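Local coordinates for bluetongue virus COAT protein VP7 (Bluetongue virus, PDB 1BVP), which forms homotrimeric capsomers, 260 of which assemble on an inner scaffold of VP3 to build the viral core, at residues A14-Q19 with Y320-P325; M50-L55 with N59-M64; R140-M143 with V149-V152. One frame throughout, in Å; residues are numbered along the deposited sequence.

Overall arrangement
Contacts 1 and 2 belong to the helical part of the chain, their centres about 9 Å apart, and share a junction: Leu18 packs on Met61, and Pro325 on Asn59 and Phe62. Contact 1 is buried and joins distant parts of the sequence without a hydrogen bond across it. Contact 2 lies nearer the surface, is local in sequence, and combines one helical backbone bond with apolar packing. Contact 3 stands apart in the beta-rich part, its centre about 63 Å from that of contact 1 and about 69 Å from that of contact 2. Partly buried, it mixes a ring edge, a thioether and a threonine. Contacts 1 and 3 each also touch the second subunit of the trimer.

Contact 1: A14-Q19 with Y320-P325; sequences ACATLQ and YTVLRP
Val322, in the last turn of helix 304-323, directs its side chain at the type I beta turn from Cys15 to Leu18, at the end of helix 2-15, and it supplies the largest share of the buried surface. The nearest backbone pair is Ala16 and Val322, with CA atoms 5.8 Å apart. Val322 straddles the carbonyl of Ala16: its CG1 and its CG2 each lie 3.7 Å from Ala16 O. Val322 CG2 also lies 3.9 Å from Cys15 O, and Val322 CG1 4.2 Å from Ala16 CB. Leu323 adds the second largest area by a looser approach. With its CG anti to its own carbonyl carbon (chi1 -66°), the branch is brought toward the turn, yet Leu323 CD2 comes no closer than 4.5 Å to 14-19, at Cys15 O. No hydrogen bond crosses, and the contact is van der Waals packing. Leu18 centres an inverse gamma turn. Ala110 of the second subunit packs on Val322, and Asn107 of that subunit on Ala16. The arrangement joins a helix near the N-terminus to the late helix 304-323, with about 300 residues between them, within the helical domain of VP7 and beside a trimer interface.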
loop_
_atom_site.group_PDB
_atom_site.type_symbol
_atom_site.label_atom_id
_atom_site.label_comp_id
_atom_site.label_asym_id
_atom_site.label_seq_id
_atom_site.Cartn_x
_atom_site.Cartn_y
_atom_site.Cartn_z
ATOM N N ALA A 14 8.119 -5.450 -24.613
ATOM C CA ALA A 14 9.184 -5.247 -25.600
ATOM C C ALA A 14 8.802 -4.070 -26.496
ATOM O O ALA A 14 9.638 -3.216 -26.827
ATOM C CB ALA A 14 9.351 -6.499 -26.438
ATOM N N CYS A 15 7.538 -4.019 -26.911
ATOM C CA CYS A 15 7.129 -2.918 -27.762
ATOM C C CYS A 15 7.229 -1.572 -27.039
ATOM O O CYS A 15 7.445 -0.543 -27.676
ATOM C CB CYS A 15 5.705 -3.118 -28.246
ATOM S SG CYS A 15 5.448 -4.494 -29.321
ATOM N N ALA A 16 7.072 -1.559 -25.717
ATOM C CA ALA A 16 7.143 -0.302 -24.958
ATOM C C ALA A 16 8.560 0.218 -24.917
ATOM O O ALA A 16 8.825 1.267 -24.356
ATOM C CB ALA A 16 6.636 -0.495 -23.558
ATOM N N THR A 17 9.475 -0.573 -25.454
ATOM C CA THR A 17 10.885 -0.237 -25.527
ATOM C C THR A 17 11.165 0.702 -26.708
ATOM O O THR A 17 12.086 1.508 -26.667
ATOM C CB THR A 17 11.652 -1.536 -25.700
ATOM O OG1 THR A 17 11.931 -2.099 -24.414
ATOM C CG2 THR A 17 12.883 -1.347 -26.457
ATOM N N LEU A 18 10.348 0.601 -27.752
ATOM C CA LEU A 18 10.477 1.395 -28.971
ATOM C C LEU A 18 10.176 2.875 -28.789
ATOM O O LEU A 18 9.376 3.455 -29.538
ATOM C CB LEU A 18 9.574 0.796 -30.049
ATOM C CG LEU A 18 10.092 -0.480 -30.747
ATOM C CD1 LEU A 18 11.316 -1.006 -30.117
ATOM C CD2 LEU A 18 9.060 -1.557 -30.747
ATOM N N GLN A 19 10.883 3.503 -27.852
ATOM C CA GLN A 19 10.664 4.904 -27.538
ATOM C C GLN A 19 10.998 5.807 -28.712
ATOM O O GLN A 19 10.263 6.714 -29.047
ATOM C CB GLN A 19 11.444 5.311 -26.256
ATOM C CG GLN A 19 10.581 5.747 -25.017
ATOM C CD GLN A 19 10.425 4.656 -23.910
ATOM O OE1 GLN A 19 9.783 3.622 -24.090
ATOM N NE2 GLN A 19 10.974 4.933 -22.747
ATOM N N TYR A 320 0.414 1.993 -25.161
ATOM C CA TYR A 320 -0.335 3.087 -25.769
ATOM C C TYR A 320 0.429 4.375 -25.579
ATOM O O TYR A 320 0.551 5.221 -26.484
ATOM C CB TYR A 320 -1.690 3.234 -25.088
ATOM C CG TYR A 320 -2.583 4.289 -25.716
ATOM C CD1 TYR A 320 -3.452 3.962 -26.773
ATOM C CD2 TYR A 320 -2.571 5.621 -25.260
ATOM C CE1 TYR A 320 -4.300 4.938 -27.366
ATOM C CE2 TYR A 320 -3.406 6.604 -25.850
ATOM C CZ TYR A 320 -4.263 6.249 -26.897
ATOM O OH TYR A 320 -5.089 7.192 -27.474
ATOM N N THR A 321 0.894 4.554 -24.363
ATOM C CA THR A 321 1.641 5.745 -24.041
ATOM C C THR A 321 2.912 5.914 -24.875
ATOM O O THR A 321 3.200 7.036 -25.280
ATOM C CB THR A 321 1.876 5.819 -22.505
ATOM O OG1 THR A 321 0.721 6.418 -21.911
ATOM C CG2 THR A 321 3.097 6.628 -22.131
ATOM N N VAL A 322 3.685 4.842 -25.114
ATOM C CA VAL A 322 4.891 4.996 -25.927
ATOM C C VAL A 322 4.631 5.021 -27.441
ATOM O O VAL A 322 5.194 5.864 -28.115
ATOM C CB VAL A 322 6.070 4.073 -25.514
ATOM C CG1 VAL A 322 5.867 3.557 -24.112
ATOM C CG2 VAL A 322 6.290 2.996 -26.466
ATOM N N LEU A 323 3.727 4.184 -27.960
ATOM C CA LEU A 323 3.409 4.187 -29.392
ATOM C C LEU A 323 2.575 5.371 -29.888
ATOM O O LEU A 323 2.611 5.686 -31.065
ATOM C CB LEU A 323 2.731 2.880 -29.814
ATOM C CG LEU A 323 3.664 1.656 -29.697
ATOM C CD1 LEU A 323 3.022 0.373 -30.193
ATOM C CD2 LEU A 323 4.917 1.933 -30.493
ATOM N N ARG A 324 1.819 6.019 -28.996
ATOM C CA ARG A 324 0.956 7.160 -29.321
ATOM C C ARG A 324 0.101 6.929 -30.567
ATOM O O ARG A 324 0.049 7.790 -31.451
ATOM C CB ARG A 324 1.738 8.461 -29.522
ATOM C CG ARG A 324 3.136 8.594 -28.929
ATOM C CD ARG A 324 3.303 9.911 -28.173
ATOM N NE ARG A 324 2.721 9.788 -26.820
ATOM C CZ ARG A 324 1.521 10.250 -26.432
ATOM N NH1 ARG A 324 0.726 10.903 -27.287
ATOM N NH2 ARG A 324 1.081 10.002 -25.194
ATOM N N PRO A 325 -0.658 5.819 -30.616
ATOM C CA PRO A 325 -1.479 5.578 -31.807
ATOM C C PRO A 325 -2.650 6.547 -31.930
ATOM O O PRO A 325 -2.981 7.250 -30.975
ATOM C CB PRO A 325 -1.937 4.140 -31.613
ATOM C CG PRO A 325 -2.069 4.019 -30.164
ATOM C CD PRO A 325 -0.876 4.770 -29.602
#

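Contact 2: M50-L55 with N59-M64; sequences MRPTSL and NEMFFM
The contact belongs to the N-terminal part of helix 55-73, its first two turns, and the N-capped loop leading into it, with Leu55 and Asn59 one turn apart and Pro52 facing Met61. Asn59 N donates to Leu55 O over 2.9 Å with an N-H...O angle of 169°, the i to i+4 bond of the helix. Ser54 is the N-cap: its OG accepts from Gln57 N, a backbone donor in this first turn. Beside the backbone bond the side chains of Leu55 and Asn59 cross obliquely. CD1 of Leu55 lies 3.8 Å from Asn59 OD1, and CG of Leu55 lies 4.0 Å from Asn59 ND2, so the leucine branch is in van der Waals contact with the amide. The amide oxygen OD1 has its hydrogen bond elsewhere, from Glu326 N.

The second meeting is apolar and spans loop and helix. Met61 leaves the helix fully extended through CB and CG (chi1 -178°, chi2 175°) and bends at its last torsion, which brings both sulfur and methyl to the proline ring. CG of Pro52 is 3.8 Å from Met61 SD and 3.9 Å from Met61 CE, with the two side chains at about a right angle. Met61 CE also lies 4.1 Å from Met50 O. By packing on Met30 and Ile37, Met50 rests the loop on helix 27-44, while Met61 also touches Cys15 of helix 2-15 and Leu323 of helix 304-323.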
loop_
_atom_site.group_PDB
_atom_site.type_symbol
_atom_site.label_atom_id
_atom_site.label_comp_id
_atom_site.label_asym_id
_atom_site.label_seq_id
_atom_site.Cartn_x
_atom_site.Cartn_y
_atom_site.Cartn_z
ATOM N N MET A 50 9.375 -4.030 -37.261
ATOM C CA MET A 50 10.029 -4.089 -35.969
ATOM C C MET A 50 10.399 -2.713 -35.469
ATOM O O MET A 50 10.524 -2.527 -34.278
ATOM C CB MET A 50 11.287 -4.930 -36.005
ATOM C CG MET A 50 11.045 -6.388 -36.319
ATOM S SD MET A 50 12.427 -7.363 -35.782
ATOM C CE MET A 50 13.304 -6.193 -34.507
ATOM N N ARG A 51 10.630 -1.755 -36.356
ATOM C CA ARG A 51 10.968 -0.417 -35.895
ATOM C C ARG A 51 10.058 0.572 -36.611
ATOM O O ARG A 51 10.379 1.067 -37.693
ATOM C CB ARG A 51 12.440 -0.085 -36.149
ATOM C CG ARG A 51 12.902 1.214 -35.449
ATOM C CD ARG A 51 13.454 0.924 -34.058
ATOM N NE ARG A 51 14.421 -0.189 -34.108
ATOM C CZ ARG A 51 15.744 -0.065 -34.263
ATOM N NH1 ARG A 51 16.296 1.139 -34.381
ATOM N NH2 ARG A 51 16.525 -1.151 -34.315
ATOM N N PRO A 52 8.887 0.849 -36.028
ATOM C CA PRO A 52 7.880 1.766 -36.571
ATOM C C PRO A 52 8.320 3.227 -36.567
ATOM O O PRO A 52 8.898 3.693 -35.600
ATOM C CB PRO A 52 6.716 1.578 -35.609
ATOM C CG PRO A 52 6.999 0.243 -34.938
ATOM C CD PRO A 52 8.448 0.294 -34.738
ATOM N N THR A 53 8.044 3.957 -37.641
ATOM C CA THR A 53 8.396 5.379 -37.713
ATOM C C THR A 53 7.129 6.210 -37.975
ATOM O O THR A 53 6.763 7.080 -37.172
ATOM C CB THR A 53 9.522 5.656 -38.764
ATOM O OG1 THR A 53 9.214 5.020 -40.017
ATOM C CG2 THR A 53 10.827 5.072 -38.267
ATOM N N SER A 54 6.410 5.888 -39.043
ATOM C CA SER A 54 5.186 6.601 -39.353
ATOM C C SER A 54 4.048 6.243 -38.399
ATOM O O SER A 54 4.055 5.194 -37.772
ATOM C CB SER A 54 4.737 6.273 -40.780
ATOM O OG SER A 54 4.335 4.919 -40.911
ATOM N N LEU A 55 3.024 7.088 -38.380
ATOM C CA LEU A 55 1.848 6.862 -37.568
ATOM C C LEU A 55 1.185 5.560 -37.988
ATOM O O LEU A 55 0.712 4.778 -37.157
ATOM C CB LEU A 55 0.861 8.006 -37.770
ATOM C CG LEU A 55 -0.554 7.823 -37.219
ATOM C CD1 LEU A 55 -0.496 7.803 -35.691
ATOM C CD2 LEU A 55 -1.439 8.948 -37.721
ATOM N N ASN A 59 0.335 2.534 -35.363
ATOM C CA ASN A 59 -1.007 2.009 -35.175
ATOM C C ASN A 59 -1.010 0.506 -35.369
ATOM O O ASN A 59 -1.545 -0.269 -34.562
ATOM C CB ASN A 59 -1.958 2.622 -36.177
ATOM C CG ASN A 59 -2.357 4.026 -35.823
ATOM O OD1 ASN A 59 -2.110 4.515 -34.721
ATOM N ND2 ASN A 59 -2.990 4.688 -36.757
ATOM N N GLU A 60 -0.353 0.086 -36.434
ATOM C CA GLU A 60 -0.291 -1.328 -36.774
ATOM C C GLU A 60 0.363 -2.156 -35.651
ATOM O O GLU A 60 -0.113 -3.246 -35.314
ATOM C CB GLU A 60 0.446 -1.459 -38.104
ATOM C CG GLU A 60 0.318 -2.791 -38.764
ATOM C CD GLU A 60 -0.811 -2.844 -39.750
ATOM O OE1 GLU A 60 -1.785 -2.037 -39.587
ATOM O OE2 GLU A 60 -0.699 -3.713 -40.673
ATOM N N MET A 61 1.432 -1.635 -35.049
ATOM C CA MET A 61 2.091 -2.359 -33.962
ATOM C C MET A 61 1.192 -2.369 -32.733
ATOM O O MET A 61 1.079 -3.392 -32.041
ATOM C CB MET A 61 3.428 -1.736 -33.591
ATOM C CG MET A 61 4.121 -2.540 -32.503
ATOM S SD MET A 61 5.764 -1.951 -32.106
ATOM C CE MET A 61 6.643 -3.145 -33.043
ATOM N N PHE A 62 0.558 -1.223 -32.466
ATOM C CA PHE A 62 -0.355 -1.121 -31.349
ATOM C C PHE A 62 -1.505 -2.117 -31.525
ATOM O O PHE A 62 -1.910 -2.785 -30.561
ATOM C CB PHE A 62 -0.919 0.281 -31.188
ATOM C CG PHE A 62 -1.862 0.384 -30.032
ATOM C CD1 PHE A 62 -1.372 0.359 -28.726
ATOM C CD2 PHE A 62 -3.238 0.371 -30.236
ATOM C CE1 PHE A 62 -2.240 0.306 -27.638
ATOM C CE2 PHE A 62 -4.120 0.316 -29.158
ATOM C CZ PHE A 62 -3.624 0.280 -27.856
ATOM N N PHE A 63 -2.024 -2.240 -32.748
ATOM C CA PHE A 63 -3.103 -3.183 -32.984
ATOM C C PHE A 63 -2.657 -4.599 -32.726
ATOM O O PHE A 63 -3.452 -5.424 -32.288
ATOM C CB PHE A 63 -3.642 -3.060 -34.381
ATOM C CG PHE A 63 -4.320 -1.754 -34.650
ATOM C CD1 PHE A 63 -4.893 -1.017 -33.613
ATOM C CD2 PHE A 63 -4.392 -1.252 -35.950
ATOM C CE1 PHE A 63 -5.529 0.198 -33.872
ATOM C CE2 PHE A 63 -5.024 -0.040 -36.211
ATOM C CZ PHE A 63 -5.593 0.689 -35.179
ATOM N N MET A 64 -1.367 -4.871 -32.928
ATOM C CA MET A 64 -0.841 -6.214 -32.694
ATOM C C MET A 64 -0.881 -6.474 -31.194
ATOM O O MET A 64 -1.220 -7.558 -30.744
ATOM C CB MET A 64 0.596 -6.332 -33.207
ATOM C CG MET A 64 1.194 -7.677 -32.890
ATOM S SD MET A 64 2.923 -7.812 -33.211
ATOM C CE MET A 64 3.687 -6.657 -32.015
#

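Contact 3: R140-M143 with V149-V152; sequences RWFM and VTAV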
loop_
_atom_site.group_PDB
_atom_site.type_symbol
_atom_site.label_atom_id
_atom_site.label_comp_id
_atom_site.label_asym_id
_atom_site.label_seq_id
_atom_site.Cartn_x
_atom_site.Cartn_y
_atom_site.Cartn_z
ATOM N N ARG A 140 -22.158 7.042 26.357
ATOM C CA ARG A 140 -23.400 7.305 27.050
ATOM C C ARG A 140 -23.940 5.945 27.440
ATOM O O ARG A 140 -23.970 5.009 26.638
ATOM C CB ARG A 140 -24.415 8.080 26.208
ATOM C CG ARG A 140 -25.849 7.899 26.704
ATOM C CD ARG A 140 -26.813 8.846 26.045
ATOM N NE ARG A 140 -26.415 10.221 26.316
ATOM C CZ ARG A 140 -26.953 11.024 27.231
ATOM N NH1 ARG A 140 -27.962 10.616 27.993
ATOM N NH2 ARG A 140 -26.410 12.214 27.432
ATOM N N TRP A 141 -24.273 5.849 28.717
ATOM C CA TRP A 141 -24.792 4.659 29.348
ATOM C C TRP A 141 -26.045 4.142 28.669
ATOM O O TRP A 141 -26.894 4.902 28.179
ATOM C CB TRP A 141 -25.086 4.999 30.808
ATOM C CG TRP A 141 -25.711 3.890 31.579
ATOM C CD1 TRP A 141 -27.058 3.591 31.666
ATOM C CD2 TRP A 141 -25.028 2.898 32.359
ATOM N NE1 TRP A 141 -27.240 2.469 32.447
ATOM C CE2 TRP A 141 -26.019 2.025 32.890
ATOM C CE3 TRP A 141 -23.674 2.657 32.657
ATOM C CZ2 TRP A 141 -25.697 0.933 33.701
ATOM C CZ3 TRP A 141 -23.351 1.570 33.461
ATOM C CH2 TRP A 141 -24.368 0.719 33.976
ATOM N N PHE A 142 -26.147 2.827 28.610
ATOM C CA PHE A 142 -27.326 2.198 28.019
ATOM C C PHE A 142 -27.364 0.744 28.409
ATOM O O PHE A 142 -26.430 -0.029 28.142
ATOM C CB PHE A 142 -27.381 2.364 26.516
ATOM C CG PHE A 142 -28.555 1.702 25.890
ATOM C CD1 PHE A 142 -28.561 0.328 25.673
ATOM C CD2 PHE A 142 -29.677 2.452 25.525
ATOM C CE1 PHE A 142 -29.678 -0.303 25.100
ATOM C CE2 PHE A 142 -30.799 1.838 24.957
ATOM C CZ PHE A 142 -30.805 0.457 24.742
ATOM N N MET A 143 -28.427 0.414 29.133
ATOM C CA MET A 143 -28.637 -0.925 29.634
ATOM C C MET A 143 -29.984 -1.430 29.154
ATOM O O MET A 143 -30.981 -0.732 29.252
ATOM C CB MET A 143 -28.596 -0.903 31.144
ATOM C CG MET A 143 -28.747 -2.261 31.745
ATOM S SD MET A 143 -27.223 -3.153 31.785
ATOM C CE MET A 143 -26.137 -2.012 32.619
ATOM N N VAL A 149 -25.337 -6.295 32.178
ATOM C CA VAL A 149 -24.279 -5.847 31.272
ATOM C C VAL A 149 -24.918 -5.767 29.897
ATOM O O VAL A 149 -25.743 -6.617 29.551
ATOM C CB VAL A 149 -22.976 -6.745 31.270
ATOM C CG1 VAL A 149 -22.934 -7.664 32.459
ATOM C CG2 VAL A 149 -22.791 -7.487 29.973
ATOM N N THR A 150 -24.662 -4.658 29.201
ATOM C CA THR A 150 -25.174 -4.437 27.854
ATOM C C THR A 150 -24.074 -3.864 26.952
ATOM O O THR A 150 -23.484 -2.801 27.254
ATOM C CB THR A 150 -26.398 -3.520 27.852
ATOM O OG1 THR A 150 -27.471 -4.184 28.523
ATOM C CG2 THR A 150 -26.849 -3.223 26.430
ATOM N N ALA A 151 -23.766 -4.638 25.900
ATOM C CA ALA A 151 -22.761 -4.315 24.883
ATOM C C ALA A 151 -23.500 -3.719 23.709
ATOM O O ALA A 151 -24.516 -4.250 23.253
ATOM C CB ALA A 151 -22.038 -5.552 24.442
ATOM N N VAL A 152 -22.931 -2.687 23.128
ATOM C CA VAL A 152 -23.619 -2.033 22.041
ATOM C C VAL A 152 -22.558 -1.438 21.058
ATOM O O VAL A 152 -21.432 -1.147 21.487
ATOM C CB VAL A 152 -24.560 -0.990 22.752
ATOM C CG1 VAL A 152 -24.077 0.430 22.616
ATOM C CG2 VAL A 152 -25.942 -1.174 22.354
#
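The segment 140-143 is extended and passes the start of strand 149-155, its nearest approach lying at Met143 and Thr150, whose CA atoms are 5.2 Å apart; no hydrogen bond joins the two segments, and the Thr150 and Met143 side chains meet both side chains and backbone atoms. Thr150 is at the centre, its CB directed at the other segment. CB of Thr150 lies 3.5 Å from Phe142 O, and its CG2 lies 3.6 Å from the same oxygen. That methyl also meets the edge of the Phe142 ring, near its plane, with Thr150 CG2 4.0 Å from Phe142 CD1. The ring is set there by CG standing anti to the backbone N of Phe142 (chi1 179°), and Val152 contributes a more distant methyl, CG2, 4.5 Å from Phe142 CD1.

Met143 meets the hydroxyl branch of Thr150 with its sulfur. Its chain bends at chi2 (83°) and again at chi3 (54°), folding back so that Met143 SD comes 3.4 Å from Thr150 OG1 and 3.7 Å from Val149 N. The main polar partner of that hydroxyl is Arg144 N, from which OG1 accepts; Thr150 OG1 also makes a weak bond of 3.2 Å to Val149 O. Threonine therefore divides its work: methyl against the phenylalanine ring, oxygen held by the chain just beyond Met143.

Phe142 O is bonded to Ser162 OG, and the Phe142 ring meets Phe136 edge-to-face. Arg140 NH1 hydrogen-bonds Ser201 OG and Gly199 O of the second subunit. Strand 149-155 pairs antiparallel with strand 158-163, while Trp141 forms backbone bonds with Ala195; the loop is thus hydrogen-bonded alongside strand 183-195 and packs next to 149-155, in the antiparallel beta-sandwich (jelly-roll) domain of VP7.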